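SCARECROW-LIKE protein 7 (Oryza sativa Japonica Group, PDB 5HYZ) probably acts as a nuclear transcription factor in plant development and abiotic stress resistance, binding DNA in vitro through its GRAS domain. Local coordinates at residues I4-A16 with F251-R263. Residues are numbered along the deposited sequence; the frame is centred on the assembly and turned at random.
Sequences ILQSLLSCSRAAA and FVDRFANALSYYR
In the helical bundle that caps the Rossmann-like core of this GRAS domain, the N-terminal helix, in the predicted leucine repeat I, packs antiparallel against a helix of the predicted PFYRE region, and Ser12 meets Phe255 at the heart of the contact. The segment axes, 166° apart in direction, approach to 9.6 Å, and no direct hydrogen bond joins the two helices: the pair illustrates how a bundle brings together distant parts of a chain mainly through interdigitated side chains. Ser12 CB lies over the centre of the Phe255 ring, 3.5 Å from its centroid, in a CH-pi contact. With CG anti to the backbone N (chi1 -171°), Phe255 reaches across to the first helix, where Leu8 CG meets the ring edge in its plane, 3.7 Å from CZ. Phe47 of helix 39-57 adds an edge-to-face ring contact, tying the pair into the wider bundle. One turn further along, Leu259 enters between Leu8 and Leu9: its CD1 faces Leu8 CD2, while its CD2 comes within 3.7 Å of Leu9 CG. Beyond it, Leu5 CD1 rests on the aliphatic CD of Arg263. At the other end, Ala16 CB presses on Val252 CG2 at 3.4 Å, tighter than ordinary van der Waals contact, and Ser12 O lies in the plane of the Phe251 ring, at its CE2 edge. The hydroxyl of buried Ser12 has a partner within its own helix and a second in a water shared with the other. Its chi1 of 64° turns OG back over its own main chain, from where it donates to Leu9 O, a carbonyl that also accepts from Arg13 N. A water then spans the gap, donating to Ser12 OG at 2.9 Å and to Val252 O at 2.8 Å.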
# COMPACT_ATOMS: atom_id res chain seq x y z
N ILE A 4 -28.01 -19.68 -8.45
CA ILE A 4 -28.83 -18.61 -7.88
C ILE A 4 -28.80 -17.40 -8.84
O ILE A 4 -29.82 -16.76 -9.06
CB ILE A 4 -28.38 -18.22 -6.45
CG1 ILE A 4 -29.41 -17.27 -5.82
CG2 ILE A 4 -26.97 -17.68 -6.39
CD1 ILE A 4 -29.21 -17.02 -4.36
N LEU A 5 -27.66 -17.18 -9.49
CA LEU A 5 -27.54 -16.05 -10.42
C LEU A 5 -28.24 -16.33 -11.74
O LEU A 5 -28.85 -15.45 -12.32
CB LEU A 5 -26.06 -15.73 -10.64
CG LEU A 5 -25.34 -15.34 -9.34
CD1 LEU A 5 -23.88 -14.97 -9.63
CD2 LEU A 5 -26.06 -14.20 -8.59
N GLN A 6 -28.16 -17.56 -12.23
CA GLN A 6 -28.92 -17.87 -13.45
C GLN A 6 -30.43 -17.73 -13.19
O GLN A 6 -31.18 -17.25 -14.03
CB GLN A 6 -28.58 -19.29 -13.97
CG GLN A 6 -27.21 -19.40 -14.69
CD GLN A 6 -27.02 -18.37 -15.81
OE1 GLN A 6 -27.80 -18.29 -16.77
NE2 GLN A 6 -25.97 -17.54 -15.68
N SER A 7 -30.86 -18.15 -12.02
CA SER A 7 -32.29 -17.97 -11.67
C SER A 7 -32.65 -16.51 -11.61
O SER A 7 -33.69 -16.11 -12.09
CB SER A 7 -32.62 -18.66 -10.35
OG SER A 7 -32.23 -20.02 -10.44
N LEU A 8 -31.78 -15.69 -11.00
CA LEU A 8 -32.00 -14.25 -11.02
C LEU A 8 -32.14 -13.65 -12.42
O LEU A 8 -33.02 -12.85 -12.71
CB LEU A 8 -30.85 -13.60 -10.28
CG LEU A 8 -31.03 -12.18 -9.80
CD1 LEU A 8 -32.35 -11.95 -9.10
CD2 LEU A 8 -29.88 -11.94 -8.85
N LEU A 9 -31.22 -14.03 -13.30
CA LEU A 9 -31.29 -13.57 -14.68
C LEU A 9 -32.62 -13.99 -15.37
O LEU A 9 -33.27 -13.18 -16.03
CB LEU A 9 -30.07 -14.09 -15.46
CG LEU A 9 -28.71 -13.43 -15.08
CD1 LEU A 9 -27.56 -14.30 -15.59
CD2 LEU A 9 -28.61 -11.97 -15.62
N SER A 10 -33.04 -15.24 -15.18
CA SER A 10 -34.34 -15.59 -15.78
C SER A 10 -35.45 -14.79 -15.16
O SER A 10 -36.40 -14.44 -15.86
CB SER A 10 -34.67 -17.10 -15.67
OG SER A 10 -34.16 -17.63 -14.48
N CYS A 11 -35.36 -14.48 -13.87
CA CYS A 11 -36.33 -13.57 -13.28
C CYS A 11 -36.39 -12.24 -14.00
O CYS A 11 -37.47 -11.76 -14.33
CB CYS A 11 -36.02 -13.33 -11.78
SG CYS A 11 -36.52 -14.71 -10.72
N SER A 12 -35.23 -11.61 -14.25
CA SER A 12 -35.28 -10.30 -14.90
C SER A 12 -35.92 -10.40 -16.29
O SER A 12 -36.66 -9.51 -16.72
CB SER A 12 -33.86 -9.68 -15.04
OG SER A 12 -33.02 -10.46 -15.87
N ARG A 13 -35.64 -11.51 -16.97
CA ARG A 13 -36.19 -11.66 -18.34
C ARG A 13 -37.70 -11.81 -18.29
O ARG A 13 -38.42 -11.15 -19.00
CB ARG A 13 -35.55 -12.85 -19.04
CG ARG A 13 -34.07 -12.63 -19.35
CD ARG A 13 -33.53 -13.61 -20.35
NE ARG A 13 -33.49 -14.96 -19.82
CZ ARG A 13 -32.50 -15.46 -19.11
NH1 ARG A 13 -31.44 -14.72 -18.82
NH2 ARG A 13 -32.56 -16.73 -18.67
N ALA A 14 -38.16 -12.68 -17.40
CA ALA A 14 -39.61 -12.86 -17.18
C ALA A 14 -40.28 -11.57 -16.82
O ALA A 14 -41.36 -11.25 -17.31
CB ALA A 14 -39.85 -13.91 -16.09
N ALA A 15 -39.62 -10.78 -15.97
CA ALA A 15 -40.20 -9.52 -15.51
C ALA A 15 -40.45 -8.57 -16.68
O ALA A 15 -41.44 -7.83 -16.69
CB ALA A 15 -39.25 -8.84 -14.46
N ALA A 16 -39.54 -8.60 -17.65
CA ALA A 16 -39.65 -7.65 -18.75
C ALA A 16 -40.65 -8.10 -19.85
O ALA A 16 -40.91 -7.35 -20.78
CB ALA A 16 -38.26 -7.40 -19.37
N PHE A 251 -33.54 -2.35 -19.93
CA PHE A 251 -33.49 -2.98 -18.61
C PHE A 251 -32.90 -4.37 -18.60
O PHE A 251 -32.07 -4.66 -17.76
CB PHE A 251 -34.89 -3.05 -17.98
CG PHE A 251 -34.94 -3.93 -16.77
CD1 PHE A 251 -34.43 -3.46 -15.56
CD2 PHE A 251 -35.46 -5.22 -16.83
CE1 PHE A 251 -34.45 -4.28 -14.40
CE2 PHE A 251 -35.48 -6.04 -15.69
CZ PHE A 251 -34.99 -5.54 -14.47
N VAL A 252 -33.28 -5.26 -19.51
CA VAL A 252 -32.75 -6.62 -19.40
C VAL A 252 -31.21 -6.69 -19.60
O VAL A 252 -30.47 -7.40 -18.88
CB VAL A 252 -33.42 -7.58 -20.41
CG1 VAL A 252 -32.69 -8.91 -20.49
CG2 VAL A 252 -34.92 -7.79 -20.05
N ASP A 253 -30.72 -5.91 -20.57
CA ASP A 253 -29.26 -5.79 -20.77
C ASP A 253 -28.57 -5.12 -19.58
O ASP A 253 -27.48 -5.56 -19.18
CB ASP A 253 -28.93 -5.01 -22.04
CG ASP A 253 -29.23 -5.79 -23.30
OD1 ASP A 253 -28.92 -6.99 -23.32
OD2 ASP A 253 -29.78 -5.21 -24.26
N ARG A 254 -29.17 -4.07 -19.03
CA ARG A 254 -28.53 -3.37 -17.89
C ARG A 254 -28.45 -4.29 -16.73
O ARG A 254 -27.47 -4.30 -16.01
CB ARG A 254 -29.28 -2.12 -17.40
CG ARG A 254 -29.23 -0.89 -18.28
CD ARG A 254 -29.52 0.37 -17.47
NE ARG A 254 -30.69 0.31 -16.57
CZ ARG A 254 -31.96 0.39 -16.97
NH1 ARG A 254 -32.27 0.51 -18.27
NH2 ARG A 254 -32.94 0.36 -16.08
N PHE A 255 -29.54 -5.03 -16.49
CA PHE A 255 -29.52 -6.00 -15.39
C PHE A 255 -28.44 -7.04 -15.55
O PHE A 255 -27.69 -7.33 -14.61
CB PHE A 255 -30.94 -6.64 -15.27
CG PHE A 255 -31.12 -7.51 -14.05
CD1 PHE A 255 -30.55 -8.78 -14.01
CD2 PHE A 255 -31.92 -7.07 -12.99
CE1 PHE A 255 -30.73 -9.60 -12.92
CE2 PHE A 255 -32.12 -7.89 -11.88
CZ PHE A 255 -31.52 -9.16 -11.85
N ALA A 256 -28.31 -7.61 -16.76
CA ALA A 256 -27.23 -8.56 -16.97
C ALA A 256 -25.79 -7.96 -16.82
O ALA A 256 -24.91 -8.58 -16.23
CB ALA A 256 -27.37 -9.19 -18.37
N ASN A 257 -25.61 -6.76 -17.37
CA ASN A 257 -24.31 -6.07 -17.31
C ASN A 257 -23.93 -5.80 -15.84
O ASN A 257 -22.81 -6.04 -15.38
CB ASN A 257 -24.42 -4.75 -18.09
CG ASN A 257 -24.56 -4.95 -19.60
OD1 ASN A 257 -24.41 -6.06 -20.08
ND2 ASN A 257 -24.89 -3.88 -20.34
N ALA A 258 -24.90 -5.25 -15.12
CA ALA A 258 -24.70 -4.91 -13.71
C ALA A 258 -24.42 -6.16 -12.90
O ALA A 258 -23.53 -6.16 -12.05
CB ALA A 258 -25.95 -4.12 -13.14
N LEU A 259 -25.17 -7.23 -13.14
CA LEU A 259 -24.97 -8.45 -12.35
C LEU A 259 -23.57 -9.02 -12.54
O LEU A 259 -22.91 -9.40 -11.59
CB LEU A 259 -26.02 -9.51 -12.71
CG LEU A 259 -26.03 -10.69 -11.73
CD1 LEU A 259 -26.56 -10.25 -10.36
CD2 LEU A 259 -26.89 -11.79 -12.33
N SER A 260 -23.09 -9.02 -13.78
CA SER A 260 -21.74 -9.53 -14.02
C SER A 260 -20.63 -8.64 -13.39
O SER A 260 -19.68 -9.12 -12.72
CB SER A 260 -21.52 -9.63 -15.54
OG SER A 260 -20.14 -9.81 -15.77
N TYR A 261 -20.79 -7.34 -13.58
CA TYR A 261 -19.88 -6.36 -12.97
C TYR A 261 -19.81 -6.47 -11.43
O TYR A 261 -18.73 -6.61 -10.79
CB TYR A 261 -20.33 -4.97 -13.42
CG TYR A 261 -19.61 -3.82 -12.77
CD1 TYR A 261 -18.28 -3.47 -13.10
CD2 TYR A 261 -20.27 -3.07 -11.85
CE1 TYR A 261 -17.67 -2.39 -12.44
CE2 TYR A 261 -19.67 -1.99 -11.23
CZ TYR A 261 -18.39 -1.67 -11.53
OH TYR A 261 -17.94 -0.58 -10.81
N TYR A 262 -20.98 -6.42 -10.79
CA TYR A 262 -20.99 -6.49 -9.33
C TYR A 262 -20.58 -7.88 -8.83
O TYR A 262 -20.05 -8.00 -7.74
CB TYR A 262 -22.39 -6.05 -8.80
CG TYR A 262 -22.45 -4.54 -8.76
CD1 TYR A 262 -21.72 -3.82 -7.81
CD2 TYR A 262 -23.16 -3.82 -9.73
CE1 TYR A 262 -21.70 -2.44 -7.83
CE2 TYR A 262 -23.18 -2.46 -9.73
CZ TYR A 262 -22.42 -1.77 -8.77
OH TYR A 262 -22.39 -0.41 -8.77
N ARG A 263 -20.80 -8.93 -9.62
CA ARG A 263 -20.30 -10.25 -9.20
C ARG A 263 -18.78 -10.20 -9.01
O ARG A 263 -18.26 -10.63 -7.98
CB ARG A 263 -20.64 -11.34 -10.23
CG ARG A 263 -20.31 -12.74 -9.70
CD ARG A 263 -20.30 -13.83 -10.77
NE ARG A 263 -19.20 -13.68 -11.71
CZ ARG A 263 -18.96 -14.49 -12.74
NH1 ARG A 263 -19.75 -15.55 -12.98
NH2 ARG A 263 -17.92 -14.25 -13.54
O HOH W 1 -30.84 -9.85 -17.66